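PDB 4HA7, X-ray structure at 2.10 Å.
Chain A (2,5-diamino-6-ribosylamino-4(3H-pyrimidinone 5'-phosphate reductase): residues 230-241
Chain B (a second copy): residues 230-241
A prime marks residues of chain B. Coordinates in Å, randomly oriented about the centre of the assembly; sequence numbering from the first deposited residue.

Chain A 230-241: DMSWWKGITDVV
Chain B 230-241: DMSWWKGITDVV

Two copies of one β-hairpin pack with strands 231-235 and 231-235′ nearly antiparallel (155°, axes 7.6 Å apart at closest approach), Trp233 CA lying 6.7 Å from Lys235′ CA. In each copy the strand is extended; in chain B the strand through Trp233′ to Lys235′ returns through a turn around Gly236′ to Thr238′ (Gly236′ phi/psi -107/-155, Ile237′ -76/-46, Thr238′ -124/-13) into a second strand that includes Val240′ and Val241′; within chain B, Trp234′ N to Val241′ O and Val241′ N to Trp234′ O are hydrogen bonds of 2.9 Å, and Gly236′ N to Asp239′ O is one of 2.7 Å. Met231′ (p, m, m) points toward chain A, its CG 3.6 Å from Ile237 O, and the O of water 3 lies 2.7 Å from Met231′ O and 2.7 Å from Ile237 O and donates to both. Trp233′ (chi1 -71°, chi2 95°) donates from NE1 to Thr238 O, 3.0 Å at 156°, so its indole nitrogen is satisfied inside the contact; Val240 CG1 sits 4.0 Å above its six-membered ring centroid, a CH-pi contact. Trp234′ (t, 89°) points away. Lys235′ (p, t, t, p) lays its CD 3.5 Å from Trp233 O, using its aliphatic length. Thr238′ O accepts from Trp233 NE1 (3.1 Å, 162°), mirroring the first bond. Val240′ (p) lies over one face of Trp233, its CB 4.2 Å from the six-membered ring centroid, and its CG2 meets Val240 CG2 at 3.6 Å, joining both halves through apolar packing.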

# COMPACT_ATOMS: atom_id res chain seq x y z
N ASP A 230 1.51 0.42 -18.60
CA ASP A 230 2.96 0.27 -18.77
C ASP A 230 3.66 -0.07 -17.47
O ASP A 230 4.76 0.43 -17.20
CB ASP A 230 3.58 1.55 -19.35
CG ASP A 230 2.90 2.01 -20.62
OD1 ASP A 230 2.19 1.19 -21.24
OD2 ASP A 230 3.08 3.19 -20.99
N MET A 231 3.05 -0.92 -16.65
CA MET A 231 3.65 -1.20 -15.36
C MET A 231 4.84 -2.15 -15.48
O MET A 231 4.88 -3.04 -16.32
CB MET A 231 2.61 -1.68 -14.33
CG MET A 231 1.85 -2.93 -14.68
SD MET A 231 0.64 -2.69 -15.99
CE MET A 231 -0.11 -1.18 -15.44
N SER A 232 5.85 -1.89 -14.65
CA SER A 232 6.95 -2.82 -14.46
C SER A 232 7.32 -2.85 -12.99
O SER A 232 7.46 -1.80 -12.34
CB SER A 232 8.16 -2.44 -15.35
OG SER A 232 8.54 -1.10 -15.13
N TRP A 233 7.49 -4.05 -12.44
CA TRP A 233 7.84 -4.21 -11.02
C TRP A 233 9.31 -4.56 -10.81
O TRP A 233 9.92 -5.25 -11.63
CB TRP A 233 7.00 -5.32 -10.38
CG TRP A 233 5.57 -4.98 -10.11
CD1 TRP A 233 4.48 -5.31 -10.88
CD2 TRP A 233 5.05 -4.25 -8.99
NE1 TRP A 233 3.33 -4.84 -10.30
CE2 TRP A 233 3.65 -4.21 -9.12
CE3 TRP A 233 5.65 -3.66 -7.86
CZ2 TRP A 233 2.83 -3.57 -8.19
CZ3 TRP A 233 4.82 -3.04 -6.93
CH2 TRP A 233 3.43 -3.01 -7.10
N TRP A 234 9.87 -4.11 -9.70
CA TRP A 234 11.24 -4.47 -9.33
C TRP A 234 11.19 -5.00 -7.91
O TRP A 234 10.45 -4.49 -7.08
CB TRP A 234 12.17 -3.25 -9.38
CG TRP A 234 13.58 -3.51 -8.81
CD1 TRP A 234 14.66 -3.97 -9.50
CD2 TRP A 234 14.01 -3.34 -7.45
NE1 TRP A 234 15.75 -4.08 -8.66
CE2 TRP A 234 15.37 -3.71 -7.40
CE3 TRP A 234 13.38 -2.92 -6.28
CZ2 TRP A 234 16.12 -3.66 -6.21
CZ3 TRP A 234 14.12 -2.86 -5.10
CH2 TRP A 234 15.48 -3.24 -5.08
N LYS A 235 11.98 -6.01 -7.59
CA LYS A 235 11.91 -6.52 -6.24
C LYS A 235 13.26 -6.52 -5.57
O LYS A 235 14.26 -6.93 -6.15
CB LYS A 235 11.22 -7.89 -6.17
CG LYS A 235 12.01 -9.02 -6.76
CD LYS A 235 11.25 -10.33 -6.67
CE LYS A 235 12.09 -11.51 -7.13
NZ LYS A 235 13.19 -11.81 -6.17
N GLY A 236 13.29 -6.03 -4.34
CA GLY A 236 14.46 -6.20 -3.50
C GLY A 236 14.18 -7.27 -2.46
O GLY A 236 13.26 -8.10 -2.58
N ILE A 237 14.95 -7.20 -1.39
CA ILE A 237 14.82 -8.14 -0.30
C ILE A 237 13.62 -7.78 0.58
O ILE A 237 12.80 -8.64 0.90
CB ILE A 237 16.15 -8.19 0.49
CG1 ILE A 237 15.90 -8.36 1.99
CG2 ILE A 237 16.96 -6.93 0.21
CD1 ILE A 237 15.76 -9.79 2.41
N THR A 238 13.50 -6.52 0.97
CA THR A 238 12.41 -6.13 1.84
C THR A 238 11.36 -5.30 1.12
O THR A 238 10.23 -5.17 1.57
CB THR A 238 12.90 -5.33 3.07
OG1 THR A 238 13.39 -4.06 2.64
CG2 THR A 238 13.99 -6.10 3.82
N ASP A 239 11.74 -4.72 -0.01
CA ASP A 239 10.86 -3.80 -0.71
C ASP A 239 10.60 -4.22 -2.15
O ASP A 239 11.28 -5.09 -2.71
CB ASP A 239 11.46 -2.40 -0.71
CG ASP A 239 11.90 -1.96 0.66
OD1 ASP A 239 11.16 -2.21 1.64
OD2 ASP A 239 13.01 -1.39 0.77
N VAL A 240 9.62 -3.57 -2.75
CA VAL A 240 9.34 -3.75 -4.15
C VAL A 240 9.18 -2.31 -4.68
O VAL A 240 8.86 -1.41 -3.91
CB VAL A 240 8.06 -4.61 -4.33
CG1 VAL A 240 6.84 -3.87 -3.81
CG2 VAL A 240 7.85 -5.03 -5.74
N VAL A 241 9.40 -2.10 -5.97
CA VAL A 241 9.16 -0.79 -6.57
C VAL A 241 8.34 -0.95 -7.84
O VAL A 241 8.58 -1.84 -8.65
CB VAL A 241 10.48 -0.07 -6.94
CG1 VAL A 241 10.19 1.27 -7.64
CG2 VAL A 241 11.35 0.16 -5.69
N ASP B 230 10.96 -12.45 7.90
CA ASP B 230 11.03 -13.61 7.03
C ASP B 230 10.23 -13.32 5.76
O ASP B 230 9.47 -14.16 5.29
CB ASP B 230 10.50 -14.83 7.78
CG ASP B 230 10.97 -16.15 7.18
OD1 ASP B 230 10.36 -17.21 7.50
OD2 ASP B 230 11.95 -16.14 6.41
N MET B 231 10.39 -12.11 5.23
CA MET B 231 9.64 -11.69 4.06
C MET B 231 10.25 -12.18 2.75
O MET B 231 11.47 -12.36 2.63
CB MET B 231 9.42 -10.16 4.03
CG MET B 231 10.67 -9.32 3.78
SD MET B 231 11.68 -9.07 5.27
CE MET B 231 10.40 -8.79 6.49
N SER B 232 9.39 -12.38 1.76
CA SER B 232 9.83 -12.81 0.45
C SER B 232 8.85 -12.27 -0.59
O SER B 232 7.64 -12.34 -0.39
CB SER B 232 9.86 -14.34 0.41
OG SER B 232 10.47 -14.78 -0.78
N TRP B 233 9.36 -11.72 -1.68
CA TRP B 233 8.50 -11.11 -2.69
C TRP B 233 8.54 -11.94 -3.96
O TRP B 233 9.56 -12.52 -4.30
CB TRP B 233 8.94 -9.68 -3.03
CG TRP B 233 8.69 -8.65 -1.98
CD1 TRP B 233 9.57 -8.22 -1.03
CD2 TRP B 233 7.49 -7.89 -1.80
NE1 TRP B 233 8.98 -7.25 -0.26
CE2 TRP B 233 7.72 -7.01 -0.72
CE3 TRP B 233 6.25 -7.87 -2.43
CZ2 TRP B 233 6.74 -6.13 -0.27
CZ3 TRP B 233 5.28 -6.99 -1.98
CH2 TRP B 233 5.53 -6.13 -0.91
N TRP B 234 7.41 -11.97 -4.66
CA TRP B 234 7.34 -12.60 -5.97
C TRP B 234 6.76 -11.56 -6.90
O TRP B 234 5.89 -10.80 -6.51
CB TRP B 234 6.41 -13.82 -5.91
CG TRP B 234 6.16 -14.46 -7.25
CD1 TRP B 234 6.90 -15.44 -7.83
CD2 TRP B 234 5.11 -14.15 -8.17
NE1 TRP B 234 6.37 -15.77 -9.06
CE2 TRP B 234 5.27 -14.99 -9.29
CE3 TRP B 234 4.04 -13.24 -8.15
CZ2 TRP B 234 4.41 -14.95 -10.37
CZ3 TRP B 234 3.19 -13.21 -9.23
CH2 TRP B 234 3.37 -14.06 -10.33
N LYS B 235 7.23 -11.49 -8.14
CA LYS B 235 6.65 -10.48 -9.01
C LYS B 235 6.05 -11.11 -10.25
O LYS B 235 6.64 -12.00 -10.85
CB LYS B 235 7.64 -9.35 -9.33
CG LYS B 235 8.79 -9.71 -10.25
CD LYS B 235 9.76 -8.53 -10.36
CE LYS B 235 10.77 -8.76 -11.47
NZ LYS B 235 10.10 -8.84 -12.81
N GLY B 236 4.86 -10.66 -10.60
CA GLY B 236 4.20 -11.12 -11.81
C GLY B 236 4.21 -10.05 -12.88
O GLY B 236 5.05 -9.14 -12.86
N ILE B 237 3.25 -10.12 -13.79
CA ILE B 237 3.17 -9.16 -14.88
C ILE B 237 2.62 -7.82 -14.41
O ILE B 237 3.17 -6.76 -14.73
CB ILE B 237 2.30 -9.72 -16.05
CG1 ILE B 237 1.96 -8.62 -17.05
CG2 ILE B 237 1.03 -10.37 -15.51
CD1 ILE B 237 1.02 -9.08 -18.15
N THR B 238 1.55 -7.87 -13.64
CA THR B 238 0.87 -6.66 -13.19
C THR B 238 0.79 -6.65 -11.67
O THR B 238 0.44 -5.64 -11.06
CB THR B 238 -0.57 -6.60 -13.74
OG1 THR B 238 -1.31 -7.74 -13.26
CG2 THR B 238 -0.57 -6.63 -15.25
N ASP B 239 1.08 -7.79 -11.07
CA ASP B 239 0.92 -7.97 -9.63
C ASP B 239 2.24 -8.35 -8.95
O ASP B 239 3.18 -8.77 -9.59
CB ASP B 239 -0.10 -9.08 -9.34
CG ASP B 239 -1.52 -8.72 -9.75
OD1 ASP B 239 -1.73 -7.64 -10.34
OD2 ASP B 239 -2.44 -9.52 -9.49
N VAL B 240 2.25 -8.24 -7.63
CA VAL B 240 3.34 -8.70 -6.81
C VAL B 240 2.70 -9.46 -5.64
O VAL B 240 1.56 -9.18 -5.27
CB VAL B 240 4.22 -7.47 -6.37
CG1 VAL B 240 3.59 -6.71 -5.19
CG2 VAL B 240 5.62 -7.88 -6.06
N VAL B 241 3.40 -10.43 -5.09
CA VAL B 241 2.92 -11.14 -3.91
C VAL B 241 3.98 -11.07 -2.80
O VAL B 241 5.15 -11.32 -3.04
CB VAL B 241 2.60 -12.63 -4.20
CG1 VAL B 241 2.14 -13.35 -2.91
CG2 VAL B 241 1.52 -12.76 -5.30
O HOH W 1 6.69 -6.40 -13.96
O HOH W 2 12.31 -11.15 -1.69
O HOH W 3 13.21 -11.30 0.91